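Local coordinates for dehydroascorbate reductase (Chlamydomonas reinhardtii, PDB 5XFT), which probably reduces L-dehydroascorbate to L-ascorbate, using two glutathione molecules and releasing glutathione disulfide, at residues F107-I110 and A116-A119; A109-P114 and K170-W175; E127-M132 and P160-A165; V166-H171 and A209-H214. All coordinates share one frame; numbering follows the deposited sequence.

Contact 1 (F107-I110 and A116-A119)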
loop_
_atom_site.group_PDB
_atom_site.type_symbol
_atom_site.label_atom_id
_atom_site.label_comp_id
_atom_site.label_asym_id
_atom_site.label_seq_id
_atom_site.Cartn_x
_atom_site.Cartn_y
_atom_site.Cartn_z
ATOM N N PHE A 107 5.057 9.729 8.760
ATOM C CA PHE A 107 6.288 9.215 8.172
ATOM C C PHE A 107 6.779 10.107 7.037
ATOM O O PHE A 107 7.990 10.341 6.892
ATOM C CB PHE A 107 6.041 7.776 7.713
ATOM C CG PHE A 107 6.797 7.386 6.497
ATOM C CD1 PHE A 107 8.181 7.296 6.527
ATOM C CD2 PHE A 107 6.121 7.066 5.333
ATOM C CE1 PHE A 107 8.876 6.926 5.414
ATOM C CE2 PHE A 107 6.804 6.687 4.214
ATOM C CZ PHE A 107 8.187 6.616 4.249
ATOM N N ARG A 108 5.856 10.632 6.242
ATOM C CA ARG A 108 6.237 11.565 5.196
ATOM C C ARG A 108 6.723 12.883 5.785
ATOM O O ARG A 108 7.748 13.413 5.349
ATOM C CB ARG A 108 5.066 11.798 4.243
ATOM C CG ARG A 108 5.344 12.870 3.208
ATOM C CD ARG A 108 4.136 13.122 2.348
ATOM N NE ARG A 108 3.009 13.582 3.144
ATOM C CZ ARG A 108 1.775 13.722 2.678
ATOM N NH1 ARG A 108 1.501 13.425 1.414
ATOM N NH2 ARG A 108 0.815 14.147 3.486
ATOM N N ALA A 109 6.009 13.425 6.775
ATOM C CA ALA A 109 6.446 14.673 7.389
ATOM C C ALA A 109 7.822 14.523 8.018
ATOM O O ALA A 109 8.566 15.504 8.138
ATOM C CB ALA A 109 5.428 15.135 8.433
ATOM N N ILE A 110 8.169 13.305 8.431
ATOM C CA ILE A 110 9.513 13.035 8.920
ATOM C C ILE A 110 10.509 13.080 7.769
ATOM O O ILE A 110 11.575 13.697 7.876
ATOM C CB ILE A 110 9.550 11.681 9.648
ATOM C CG1 ILE A 110 8.766 11.760 10.961
ATOM C CG2 ILE A 110 10.995 11.223 9.873
ATOM C CD1 ILE A 110 8.525 10.424 11.586
ATOM N N ALA A 116 11.810 21.718 12.410
ATOM C CA ALA A 116 11.284 22.139 13.705
ATOM C C ALA A 116 10.165 21.225 14.190
ATOM O O ALA A 116 10.024 21.007 15.397
ATOM C CB ALA A 116 10.796 23.585 13.629
ATOM N N GLU A 117 9.374 20.674 13.276
ATOM C CA GLU A 117 8.277 19.782 13.625
ATOM C C GLU A 117 8.676 18.307 13.630
ATOM O O GLU A 117 7.815 17.447 13.872
ATOM C CB GLU A 117 7.115 19.989 12.651
ATOM C CG GLU A 117 7.529 19.858 11.197
ATOM C CD GLU A 117 6.362 19.585 10.272
ATOM O OE1 GLU A 117 5.368 20.340 10.335
ATOM O OE2 GLU A 117 6.435 18.615 9.485
ATOM N N VAL A 118 9.950 17.994 13.380
ATOM C CA VAL A 118 10.354 16.600 13.205
ATOM C C VAL A 118 10.164 15.818 14.498
ATOM O O VAL A 118 9.620 14.711 14.493
ATOM C CB VAL A 118 11.805 16.514 12.698
ATOM C CG1 VAL A 118 12.436 15.208 13.131
ATOM C CG2 VAL A 118 11.827 16.599 11.189
ATOM N N ALA A 119 10.605 16.378 15.626
ATOM C CA ALA A 119 10.471 15.667 16.895
ATOM C C ALA A 119 9.014 15.296 17.170
ATOM O O ALA A 119 8.703 14.156 17.554
ATOM C CB ALA A 119 11.042 16.522 18.028
#
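The carboxylate of E117 lies against the methyl group of A109, with OE2 of E117 3.8 Å from CB of A109. The same oxygen stays 4.0 Å from the carbonyl O of A109. Farther along, V118 brings CG2 to 4.4 Å from the carbonyl O of I110, a loose approach of a methyl to the last turn of helix 103-112. None of these approaches amounts to a bond between the two segments. E117 gets there through its torsions: CG sits between the backbone N and the carbonyl carbon (chi1 54°), and the chain then runs out extended, which carries the carboxylate back over A109 although its CB is not aimed that way. The other carboxylate oxygen, OE1, forms a long, weak ion pair with K121 one turn later. V118 and I110 are the closest backbone pair, their CA atoms 5.6 Å apart. This is the tight corner at which the chain leaves helix 103-112 and enters helix 118-138, at the edge of the all-helical C-terminal domain of the glutathione S-transferase fold. On its inner side, I110 packs against V122 and L125 of helix 118-138 and L169 of helix 153-173, while F107 reaches H164 and A168.

Contact 2 (A109-P114 and K170-W175)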
loop_
_atom_site.group_PDB
_atom_site.type_symbol
_atom_site.label_atom_id
_atom_site.label_comp_id
_atom_site.label_asym_id
_atom_site.label_seq_id
_atom_site.Cartn_x
_atom_site.Cartn_y
_atom_site.Cartn_z
ATOM N N ALA A 109 6.009 13.425 6.775
ATOM C CA ALA A 109 6.446 14.673 7.389
ATOM C C ALA A 109 7.822 14.523 8.018
ATOM O O ALA A 109 8.566 15.504 8.138
ATOM C CB ALA A 109 5.428 15.135 8.433
ATOM N N ILE A 110 8.169 13.305 8.431
ATOM C CA ILE A 110 9.513 13.035 8.920
ATOM C C ILE A 110 10.509 13.080 7.769
ATOM O O ILE A 110 11.575 13.697 7.876
ATOM C CB ILE A 110 9.550 11.681 9.648
ATOM C CG1 ILE A 110 8.766 11.760 10.961
ATOM C CG2 ILE A 110 10.995 11.223 9.873
ATOM C CD1 ILE A 110 8.525 10.424 11.586
ATOM N N LEU A 111 10.173 12.443 6.643
ATOM C CA LEU A 111 11.146 12.378 5.554
ATOM C C LEU A 111 11.381 13.741 4.913
ATOM O O LEU A 111 12.528 14.103 4.630
ATOM C CB LEU A 111 10.712 11.369 4.494
ATOM C CG LEU A 111 11.076 9.900 4.742
ATOM C CD1 LEU A 111 10.829 9.070 3.484
ATOM C CD2 LEU A 111 12.516 9.751 5.217
ATOM N N ILE A 112 10.320 14.510 4.669
ATOM C CA ILE A 112 10.429 15.671 3.790
ATOM C C ILE A 112 9.821 16.923 4.411
ATOM O O ILE A 112 9.450 17.860 3.697
ATOM C CB ILE A 112 9.778 15.377 2.423
ATOM C CG1 ILE A 112 8.280 15.132 2.569
ATOM C CG2 ILE A 112 10.412 14.168 1.762
ATOM C CD1 ILE A 112 7.604 14.782 1.256
ATOM N N GLY A 113 9.741 16.966 5.737
ATOM C CA GLY A 113 9.141 18.093 6.413
ATOM C C GLY A 113 10.152 19.056 7.004
ATOM O O GLY A 113 11.365 18.836 6.951
ATOM N N PRO A 114 9.660 20.159 7.566
ATOM C CA PRO A 114 10.548 21.093 8.268
ATOM C C PRO A 114 11.137 20.467 9.522
ATOM O O PRO A 114 10.497 19.664 10.203
ATOM C CB PRO A 114 9.625 22.268 8.617
ATOM C CG PRO A 114 8.476 22.157 7.664
ATOM C CD PRO A 114 8.294 20.690 7.422
ATOM N N LYS A 170 14.682 3.726 7.491
ATOM C CA LYS A 170 15.979 3.108 7.745
ATOM C C LYS A 170 17.037 3.635 6.785
ATOM O O LYS A 170 18.197 3.821 7.170
ATOM C CB LYS A 170 15.867 1.588 7.645
ATOM C CG LYS A 170 17.201 0.852 7.640
ATOM C CD LYS A 170 17.980 1.077 8.927
ATOM C CE LYS A 170 19.196 0.164 8.997
ATOM N NZ LYS A 170 20.123 0.362 7.846
ATOM N N HIS A 171 16.657 3.903 5.534
ATOM C CA HIS A 171 17.667 4.307 4.559
ATOM C C HIS A 171 18.066 5.773 4.711
ATOM O O HIS A 171 19.256 6.109 4.659
ATOM C CB HIS A 171 17.169 4.043 3.144
ATOM C CG HIS A 171 18.102 4.529 2.082
ATOM N ND1 HIS A 171 18.018 5.792 1.540
ATOM C CD2 HIS A 171 19.147 3.924 1.472
ATOM C CE1 HIS A 171 18.968 5.944 0.634
ATOM N NE2 HIS A 171 19.664 4.823 0.572
ATOM N N PHE A 172 17.091 6.659 4.888
ATOM C CA PHE A 172 17.352 8.092 4.900
ATOM C C PHE A 172 17.654 8.651 6.281
ATOM O O PHE A 172 18.246 9.734 6.379
ATOM C CB PHE A 172 16.154 8.846 4.319
ATOM C CG PHE A 172 15.960 8.637 2.843
ATOM C CD1 PHE A 172 16.818 9.222 1.929
ATOM C CD2 PHE A 172 14.915 7.865 2.370
ATOM C CE1 PHE A 172 16.639 9.037 0.574
ATOM C CE2 PHE A 172 14.733 7.677 1.017
ATOM C CZ PHE A 172 15.596 8.265 0.117
ATOM N N LYS A 173 17.257 7.958 7.348
ATOM C CA LYS A 173 17.376 8.500 8.692
ATOM C C LYS A 173 18.022 7.544 9.685
ATOM O O LYS A 173 18.229 7.927 10.840
ATOM C CB LYS A 173 15.995 8.912 9.225
ATOM C CG LYS A 173 15.343 10.069 8.482
ATOM C CD LYS A 173 15.958 11.404 8.875
ATOM C CE LYS A 173 14.999 12.562 8.621
ATOM N NZ LYS A 173 15.111 13.100 7.243
ATOM N N GLY A 174 18.333 6.315 9.285
ATOM C CA GLY A 174 18.859 5.345 10.222
ATOM C C GLY A 174 17.835 4.918 11.253
ATOM O O GLY A 174 18.130 4.098 12.128
ATOM N N TRP A 175 16.629 5.477 11.157
ATOM C CA TRP A 175 15.535 5.091 12.037
ATOM C C TRP A 175 15.251 3.601 11.900
ATOM O O TRP A 175 15.469 2.997 10.846
ATOM C CB TRP A 175 14.284 5.903 11.705
ATOM C CG TRP A 175 13.101 5.633 12.591
ATOM C CD1 TRP A 175 12.747 6.317 13.718
ATOM C CD2 TRP A 175 12.101 4.618 12.408
ATOM N NE1 TRP A 175 11.594 5.788 14.251
ATOM C CE2 TRP A 175 11.180 4.743 13.468
ATOM C CE3 TRP A 175 11.899 3.612 11.454
ATOM C CZ2 TRP A 175 10.076 3.905 13.600
ATOM C CZ3 TRP A 175 10.803 2.782 11.588
ATOM C CH2 TRP A 175 9.907 2.932 12.654
#
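K173 lays its side chain across the end of helix 103-112. CB of K173 points toward that helix, and CG, set beside the backbone N, comes to 4.3 Å from CD2 of L111. The chain bends at chi2 (-77°), passes through CD, and at CE lies 4.4 Å from CG2 of I110 and 3.7 Å from the carbonyl O of the same residue. A second bend, at chi4 (-88°), brings NZ among the carbonyl oxygens of the helix's last turn, 3.6 Å from O of I110 and 3.8 Å from O of L111. Both distances are long for hydrogen bonds, so any attraction between the ammonium group and these oxygens is probably a loose electrostatic one. The methylenes thus cover apolar side chains while the charge sits at the C-terminal end of a helix, where the helix dipole would be expected to suit it.

Helices 103-112 and 153-173 both belong to the helical C-terminal domain of the glutathione S-transferase fold, and here the tail of one meets the tail of the other. Next to the lysine, L111 meets F172 with the two side chains at about a right angle: CD2 of L111 is 3.9 Å from CB of F172 and approaches the F172 ring obliquely, near CD2 of F172. The F172 ring has ND1 of H171 above the centre of one face, and its side chain also touches W211 and E212 of helix 204-212. At G174 the chain turns out of helix 153-173 with positive phi (68°), and W175 then packs on L169 and L129.

Contact 3 (E127-M132 and P160-A165)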
loop_
_atom_site.group_PDB
_atom_site.type_symbol
_atom_site.label_atom_id
_atom_site.label_comp_id
_atom_site.label_asym_id
_atom_site.label_seq_id
_atom_site.Cartn_x
_atom_site.Cartn_y
_atom_site.Cartn_z
ATOM N N GLU A 127 3.145 6.794 18.098
ATOM C CA GLU A 127 1.796 6.494 18.574
ATOM C C GLU A 127 1.031 5.636 17.563
ATOM O O GLU A 127 0.320 4.695 17.944
ATOM C CB GLU A 127 1.035 7.786 18.874
ATOM C CG GLU A 127 -0.451 7.567 19.080
ATOM C CD GLU A 127 -1.155 8.766 19.682
ATOM O OE1 GLU A 127 -1.916 8.567 20.648
ATOM O OE2 GLU A 127 -0.963 9.901 19.192
ATOM N N GLN A 128 1.168 5.939 16.270
ATOM C CA GLN A 128 0.501 5.130 15.251
ATOM C C GLN A 128 0.993 3.686 15.285
ATOM O O GLN A 128 0.191 2.740 15.354
ATOM C CB GLN A 128 0.729 5.746 13.869
ATOM C CG GLN A 128 0.155 7.141 13.713
ATOM C CD GLN A 128 -1.346 7.134 13.532
ATOM O OE1 GLN A 128 -1.885 6.335 12.770
ATOM N NE2 GLN A 128 -2.030 8.033 14.227
ATOM N N LEU A 129 2.315 3.499 15.236
ATOM C CA LEU A 129 2.882 2.156 15.282
ATOM C C LEU A 129 2.499 1.439 16.568
ATOM O O LEU A 129 2.373 0.208 16.590
ATOM C CB LEU A 129 4.400 2.224 15.150
ATOM C CG LEU A 129 4.948 2.746 13.827
ATOM C CD1 LEU A 129 6.464 2.812 13.885
ATOM C CD2 LEU A 129 4.494 1.842 12.700
ATOM N N ALA A 130 2.322 2.191 17.656
ATOM C CA ALA A 130 1.875 1.588 18.905
ATOM C C ALA A 130 0.449 1.068 18.777
ATOM O O ALA A 130 0.153 -0.061 19.180
ATOM C CB ALA A 130 1.984 2.598 20.046
ATOM N N GLY A 131 -0.450 1.882 18.222
ATOM C CA GLY A 131 -1.811 1.443 17.968
ATOM C C GLY A 131 -1.878 0.158 17.168
ATOM O O GLY A 131 -2.511 -0.818 17.593
ATOM N N MET A 132 -1.206 0.141 16.011
ATOM C CA MET A 132 -1.206 -1.061 15.179
ATOM C C MET A 132 -0.634 -2.253 15.934
ATOM O O MET A 132 -1.188 -3.360 15.886
ATOM C CB MET A 132 -0.406 -0.815 13.899
ATOM C CG MET A 132 -0.952 0.304 13.033
ATOM S SD MET A 132 0.219 0.821 11.767
ATOM C CE MET A 132 0.462 -0.709 10.870
ATOM N N PRO A 160 1.427 -1.607 2.691
ATOM C CA PRO A 160 2.340 -0.816 1.850
ATOM C C PRO A 160 2.888 0.417 2.549
ATOM O O PRO A 160 4.084 0.714 2.422
ATOM C CB PRO A 160 1.466 -0.447 0.643
ATOM C CG PRO A 160 0.437 -1.523 0.591
ATOM C CD PRO A 160 0.128 -1.817 2.025
ATOM N N LYS A 161 2.045 1.148 3.288
ATOM C CA LYS A 161 2.531 2.320 4.014
ATOM C C LYS A 161 3.598 1.938 5.036
ATOM O O LYS A 161 4.613 2.629 5.169
ATOM C CB LYS A 161 1.369 3.040 4.690
ATOM C CG LYS A 161 0.246 3.390 3.743
ATOM C CD LYS A 161 -0.845 4.193 4.426
ATOM C CE LYS A 161 -2.038 4.380 3.500
ATOM N NZ LYS A 161 -3.103 5.230 4.111
ATOM N N LEU A 162 3.396 0.832 5.753
ATOM C CA LEU A 162 4.397 0.390 6.717
ATOM C C LEU A 162 5.683 -0.035 6.016
ATOM O O LEU A 162 6.786 0.228 6.515
ATOM C CB LEU A 162 3.833 -0.753 7.561
ATOM C CG LEU A 162 4.736 -1.348 8.638
ATOM C CD1 LEU A 162 4.971 -0.352 9.755
ATOM C CD2 LEU A 162 4.125 -2.629 9.177
ATOM N N TYR A 163 5.553 -0.700 4.866
ATOM C CA TYR A 163 6.710 -1.074 4.057
ATOM C C TYR A 163 7.554 0.151 3.724
ATOM O O TYR A 163 8.767 0.191 3.991
ATOM C CB TYR A 163 6.215 -1.757 2.782
ATOM C CG TYR A 163 7.250 -2.515 1.978
ATOM C CD1 TYR A 163 8.439 -2.950 2.549
ATOM C CD2 TYR A 163 7.032 -2.784 0.634
ATOM C CE1 TYR A 163 9.368 -3.642 1.802
ATOM C CE2 TYR A 163 7.952 -3.471 -0.116
ATOM C CZ TYR A 163 9.120 -3.897 0.466
ATOM O OH TYR A 163 10.035 -4.583 -0.298
ATOM N N HIS A 164 6.909 1.171 3.149
ATOM C CA HIS A 164 7.596 2.424 2.860
ATOM C C HIS A 164 8.210 3.024 4.117
ATOM O O HIS A 164 9.330 3.546 4.080
ATOM C CB HIS A 164 6.628 3.417 2.222
ATOM C CG HIS A 164 6.405 3.188 0.763
ATOM N ND1 HIS A 164 6.758 4.115 -0.195
ATOM C CD2 HIS A 164 5.867 2.141 0.095
ATOM C CE1 HIS A 164 6.446 3.650 -1.391
ATOM N NE2 HIS A 164 5.904 2.453 -1.243
ATOM N N ALA A 165 7.496 2.951 5.243
ATOM C CA ALA A 165 7.978 3.584 6.468
ATOM C C ALA A 165 9.282 2.949 6.936
ATOM O O ALA A 165 10.284 3.644 7.143
ATOM C CB ALA A 165 6.910 3.509 7.561
#
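L129 and L162 meet obliquely, methyl to methyl, inside the helical bundle that forms the C-terminal domain of the glutathione S-transferase fold. CD2 of L129 and CD1 of L162 are 3.7 Å apart, the closest approach between helix 118-138 and helix 153-173 in these segments. The two leucines use different torsions to get there. L162 has CG anti to its backbone N (chi1 -180°), which extends both methyls from a CB already pointing at the opposite helix; L129 instead keeps CG beside its N, and its branch end comes nearer than its CB direction suggests. With the CA atoms of the pair 8.9 Å apart, the side chains alone bridge the gap. One turn on from L129, M132 comes toward L162 from the side of its other branch, CD2.

All three side chains are buried. From helix 182-193, L184 packs on both L129 and M132, while Y187 and L188 pack on L162; F181 adds to the cover of L129. The touching side chains of the two segments are all apolar. M132 makes the looser touch, with its terminal methyl CE 4.5 Å from CD2 of L162.

Contact 4 (V166-H171 and A209-H214)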
loop_
_atom_site.group_PDB
_atom_site.type_symbol
_atom_site.label_atom_id
_atom_site.label_comp_id
_atom_site.label_asym_id
_atom_site.label_seq_id
_atom_site.Cartn_x
_atom_site.Cartn_y
_atom_site.Cartn_z
ATOM N N VAL A 166 9.299 1.623 7.093
ATOM C CA VAL A 166 10.502 0.991 7.627
ATOM C C VAL A 166 11.657 1.109 6.636
ATOM O O VAL A 166 12.779 1.472 7.018
ATOM C CB VAL A 166 10.227 -0.471 8.045
ATOM C CG1 VAL A 166 9.121 -0.526 9.088
ATOM C CG2 VAL A 166 9.867 -1.347 6.858
ATOM N N VAL A 167 11.399 0.865 5.346
ATOM C CA VAL A 167 12.484 0.885 4.365
ATOM C C VAL A 167 13.060 2.290 4.233
ATOM O O VAL A 167 14.266 2.514 4.414
ATOM C CB VAL A 167 11.995 0.352 3.007
ATOM C CG1 VAL A 167 13.037 0.614 1.932
ATOM C CG2 VAL A 167 11.690 -1.136 3.105
ATOM N N ALA A 168 12.197 3.258 3.926
ATOM C CA ALA A 168 12.662 4.612 3.662
ATOM C C ALA A 168 13.271 5.243 4.905
ATOM O O ALA A 168 14.304 5.919 4.821
ATOM C CB ALA A 168 11.511 5.468 3.138
ATOM N N LEU A 169 12.648 5.042 6.068
ATOM C CA LEU A 169 13.188 5.650 7.280
ATOM C C LEU A 169 14.539 5.046 7.639
ATOM O O LEU A 169 15.459 5.770 8.034
ATOM C CB LEU A 169 12.207 5.501 8.438
ATOM C CG LEU A 169 10.990 6.427 8.447
ATOM C CD1 LEU A 169 10.185 6.179 9.707
ATOM C CD2 LEU A 169 11.392 7.882 8.345
ATOM N N LYS A 170 14.682 3.726 7.491
ATOM C CA LYS A 170 15.979 3.108 7.745
ATOM C C LYS A 170 17.037 3.635 6.785
ATOM O O LYS A 170 18.197 3.821 7.170
ATOM C CB LYS A 170 15.867 1.588 7.645
ATOM C CG LYS A 170 17.201 0.852 7.640
ATOM C CD LYS A 170 17.980 1.077 8.927
ATOM C CE LYS A 170 19.196 0.164 8.997
ATOM N NZ LYS A 170 20.123 0.362 7.846
ATOM N N HIS A 171 16.657 3.903 5.534
ATOM C CA HIS A 171 17.667 4.307 4.559
ATOM C C HIS A 171 18.066 5.773 4.711
ATOM O O HIS A 171 19.256 6.109 4.659
ATOM C CB HIS A 171 17.169 4.043 3.144
ATOM C CG HIS A 171 18.102 4.529 2.082
ATOM N ND1 HIS A 171 18.018 5.792 1.540
ATOM C CD2 HIS A 171 19.147 3.924 1.472
ATOM C CE1 HIS A 171 18.968 5.944 0.634
ATOM N NE2 HIS A 171 19.664 4.823 0.572
ATOM N N ALA A 209 14.320 4.924 -4.485
ATOM C CA ALA A 209 14.325 5.770 -5.671
ATOM C C ALA A 209 13.071 6.629 -5.739
ATOM O O ALA A 209 13.135 7.800 -6.130
ATOM C CB ALA A 209 14.454 4.910 -6.929
ATOM N N GLY A 210 11.920 6.061 -5.372
ATOM C CA GLY A 210 10.705 6.853 -5.336
ATOM C C GLY A 210 10.837 8.056 -4.425
ATOM O O GLY A 210 10.443 9.166 -4.788
ATOM N N TRP A 211 11.422 7.859 -3.244
ATOM C CA TRP A 211 11.496 8.952 -2.280
ATOM C C TRP A 211 12.657 9.907 -2.550
ATOM O O TRP A 211 12.548 11.102 -2.245
ATOM C CB TRP A 211 11.577 8.380 -0.869
ATOM C CG TRP A 211 10.246 7.921 -0.391
ATOM C CD1 TRP A 211 9.777 6.636 -0.341
ATOM C CD2 TRP A 211 9.184 8.755 0.073
ATOM N NE1 TRP A 211 8.488 6.621 0.150
ATOM C CE2 TRP A 211 8.100 7.912 0.407
ATOM C CE3 TRP A 211 9.045 10.137 0.245
ATOM C CZ2 TRP A 211 6.897 8.408 0.904
ATOM C CZ3 TRP A 211 7.852 10.627 0.744
ATOM C CH2 TRP A 211 6.792 9.763 1.069
ATOM N N GLU A 212 13.761 9.412 -3.121
ATOM C CA GLU A 212 14.853 10.282 -3.555
ATOM C C GLU A 212 14.362 11.357 -4.511
ATOM O O GLU A 212 14.908 12.465 -4.530
ATOM C CB GLU A 212 15.954 9.454 -4.219
ATOM C CG GLU A 212 17.059 9.024 -3.275
ATOM C CD GLU A 212 17.936 7.931 -3.856
ATOM O OE1 GLU A 212 18.971 7.615 -3.230
ATOM O OE2 GLU A 212 17.590 7.383 -4.926
ATOM N N ARG A 213 13.329 11.049 -5.302
ATOM C CA ARG A 213 12.663 12.032 -6.150
ATOM C C ARG A 213 12.178 13.250 -5.369
ATOM O O ARG A 213 11.816 14.252 -5.990
ATOM C CB ARG A 213 11.486 11.360 -6.885
ATOM C CG ARG A 213 10.980 12.044 -8.155
ATOM C CD ARG A 213 9.814 11.246 -8.767
ATOM N NE ARG A 213 9.100 12.020 -9.779
ATOM C CZ ARG A 213 7.775 12.167 -9.806
ATOM N NH1 ARG A 213 7.019 11.583 -8.885
ATOM N NH2 ARG A 213 7.190 12.891 -10.751
ATOM N N HIS A 214 12.174 13.201 -4.029
ATOM C CA HIS A 214 11.771 14.340 -3.210
ATOM C C HIS A 214 12.711 14.645 -2.051
ATOM O O HIS A 214 12.469 15.617 -1.327
ATOM C CB HIS A 214 10.352 14.126 -2.663
ATOM C CG HIS A 214 9.357 13.784 -3.724
ATOM N ND1 HIS A 214 9.017 14.660 -4.732
ATOM C CD2 HIS A 214 8.655 12.650 -3.958
ATOM C CE1 HIS A 214 8.136 14.086 -5.533
ATOM N NE2 HIS A 214 7.900 12.865 -5.085
#
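A168 sets its methyl against the indole of W211, CB of A168 lying 4.1 Å from CD1 on the five-membered ring and approaching the indole obliquely. The small side chain allows helix 153-173 and helix 204-212 to come near each other here, the CA atoms of A168 and W211 being 7.5 Å apart. W211 has its CG beside the backbone N (chi1 -78°), which leaves the buried indole alongside A168. Its indole N-H is satisfied from outside these segments: NE1 of W211 hydrogen-bonds to ND1 of H164, one turn before A168, and the two rings meet with their planes at about 75°. F107 of helix 103-112 packs edge-to-face with the same indole.

In the C-terminal domain of the glutathione S-transferase fold this places helix 204-212, the last in the chain, beside the long helix 153-173 that runs through the helical bundle. V167 packs on T204, I207 and I208 of helix 204-212.

At the solvent-exposed margin, one turn beyond A168, H171 turns its ring toward E212. CE1 of H171 is 4.2 Å from OE1 of E212, which comes in obliquely to the imidazole. NE2 of H171 stays 4.8 Å from the same oxygen, too far for a bond; were the histidine protonated, a weak long-range attraction would be expected. CG of H171 is anti to its backbone N (chi1 175°), and this throws the ring outward from the helix toward the glutamate, whose carboxylate ends up nearer than the direction of its CB suggests.

Overall arrangement
All four contacts lie in the helical C-terminal domain. Contact 1 comes first, at the turn from helix 103-112 into helix 118-138. Contact 3 then joins helix 118-138 to helix 153-173, and its loop falls within the longer one that contact 2 closes between helices 103-112 and 153-173. Contact 4 adds the final helix, 204-212. Contacts 1 and 2 have centres about 7 Å apart and share A109 and I110; contacts 2 and 4 are about 8 Å apart. Contact 3 lies 14 to 15 Å from the others and still touches each of them. The long helix 153-173 is thus the common element against which helices 103-112, 118-138 and 204-212 all pack.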